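Local coordinates for putative kinase (Chloroflexus aurantiacus, PDB 2RHM), which is of uncharacterised function but has a P-loop NTPase fold and is probably a kinase that uses a nucleoside triphosphate, at residues 6-11 and 23-28. Sequence-based numbering, arbitrary orientation.
Sequences ALIIVT and QALATG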
# COMPACT_ATOMS: atom_id res chain seq x y z
N ALA B 6 10.24 -5.11 -12.38
CA ALA B 6 9.25 -4.71 -13.37
C ALA B 6 8.09 -4.01 -12.71
O ALA B 6 7.71 -4.34 -11.59
CB ALA B 6 8.73 -5.93 -14.15
N LEU B 7 7.54 -3.02 -13.41
CA LEU B 7 6.32 -2.36 -12.97
C LEU B 7 5.30 -2.60 -14.07
O LEU B 7 5.49 -2.14 -15.20
CB LEU B 7 6.55 -0.86 -12.76
CG LEU B 7 5.28 -0.03 -12.51
CD1 LEU B 7 4.49 -0.60 -11.35
CD2 LEU B 7 5.59 1.44 -12.25
N ILE B 8 4.26 -3.36 -13.75
CA ILE B 8 3.23 -3.73 -14.70
C ILE B 8 2.06 -2.80 -14.50
O ILE B 8 1.43 -2.82 -13.45
CB ILE B 8 2.81 -5.21 -14.54
CG1 ILE B 8 4.04 -6.12 -14.74
CG2 ILE B 8 1.69 -5.56 -15.52
CD1 ILE B 8 3.91 -7.44 -14.06
N ILE B 9 1.80 -1.96 -15.51
CA ILE B 9 0.75 -0.98 -15.45
C ILE B 9 -0.45 -1.49 -16.23
O ILE B 9 -0.35 -1.78 -17.42
CB ILE B 9 1.22 0.37 -16.05
CG1 ILE B 9 2.39 0.94 -15.25
CG2 ILE B 9 0.06 1.38 -16.14
CD1 ILE B 9 3.75 0.62 -15.85
N VAL B 10 -1.56 -1.65 -15.53
CA VAL B 10 -2.82 -2.02 -16.16
C VAL B 10 -3.75 -0.83 -16.15
O VAL B 10 -4.14 -0.34 -15.09
CB VAL B 10 -3.49 -3.22 -15.49
CG1 VAL B 10 -4.71 -3.64 -16.28
CG2 VAL B 10 -2.52 -4.38 -15.39
N THR B 11 -4.08 -0.36 -17.35
CA THR B 11 -4.90 0.84 -17.50
C THR B 11 -6.13 0.56 -18.35
O THR B 11 -6.27 -0.51 -18.92
CB THR B 11 -4.08 2.00 -18.07
OG1 THR B 11 -4.81 3.23 -17.91
CG2 THR B 11 -3.73 1.75 -19.52
N GLN B 23 -6.17 -8.66 -11.60
CA GLN B 23 -6.25 -9.71 -10.58
C GLN B 23 -5.74 -11.06 -11.11
O GLN B 23 -5.05 -11.82 -10.39
CB GLN B 23 -7.68 -9.78 -10.03
CG GLN B 23 -8.08 -8.54 -9.20
CD GLN B 23 -9.54 -8.53 -8.74
OE1 GLN B 23 -10.38 -9.30 -9.23
NE2 GLN B 23 -9.86 -7.64 -7.81
N ALA B 24 -6.09 -11.38 -12.35
CA ALA B 24 -5.59 -12.57 -13.03
C ALA B 24 -4.06 -12.53 -13.20
O ALA B 24 -3.40 -13.57 -13.13
CB ALA B 24 -6.24 -12.71 -14.41
N LEU B 25 -3.52 -11.35 -13.45
CA LEU B 25 -2.08 -11.17 -13.54
C LEU B 25 -1.43 -11.37 -12.17
O LEU B 25 -0.37 -11.98 -12.07
CB LEU B 25 -1.71 -9.77 -14.07
CG LEU B 25 -1.81 -9.51 -15.57
CD1 LEU B 25 -1.40 -8.09 -15.81
CD2 LEU B 25 -0.93 -10.45 -16.36
N ALA B 26 -2.07 -10.86 -11.12
CA ALA B 26 -1.49 -10.98 -9.80
C ALA B 26 -1.42 -12.46 -9.42
O ALA B 26 -0.41 -12.92 -8.89
CB ALA B 26 -2.31 -10.23 -8.80
N THR B 27 -2.48 -13.20 -9.72
CA THR B 27 -2.54 -14.64 -9.43
C THR B 27 -1.60 -15.44 -10.33
O THR B 27 -0.92 -16.37 -9.88
CB THR B 27 -3.99 -15.17 -9.61
OG1 THR B 27 -4.86 -14.45 -8.73
CG2 THR B 27 -4.09 -16.62 -9.30
N GLY B 28 -1.56 -15.07 -11.60
CA GLY B 28 -0.73 -15.75 -12.60
C GLY B 28 0.76 -15.52 -12.50
O GLY B 28 1.55 -16.40 -12.87
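L25 meets I8 and V10 through a single methyl group: its CD1 lies 4.0 Å from I8 CG2 and 3.9 Å from V10 CG2. CD1 sits over the gap between these two methyls and touches both from the helix side. I8 and V10 are two apart on strand 6-12, and both their CA-CB bonds point toward the helix, so they share one face. The unit is the strand-loop-helix of a P-loop NTPase fold, in which the first strand leads through a loop with a probable Walker A pattern into helix 18-29. With CA atoms 9.2 Å apart at I8 and L25, the backbones stay well separated; the buried area is small, 81 Å² summed over both sides. I8 CG2 is anti to its own backbone N, whereas V10 CG2 is anti to its carbonyl carbon. Beyond this first shell, V182 of helix 175-187 touches both I8 and L25, while I81 of strand 80-83 touches V10 and L25, and I109 of strand 105-112 adds to the apolar surroundings of L25. Strand 6-12 is central in the parallel sheet, and I8 is tied by backbone hydrogen bonds to L80 and M82. The reach of L25 follows from both torsions: chi1 (-79°) directs the branch, and chi2 (-180°) sets CD1 anti to CA, nearer the strand than CD2.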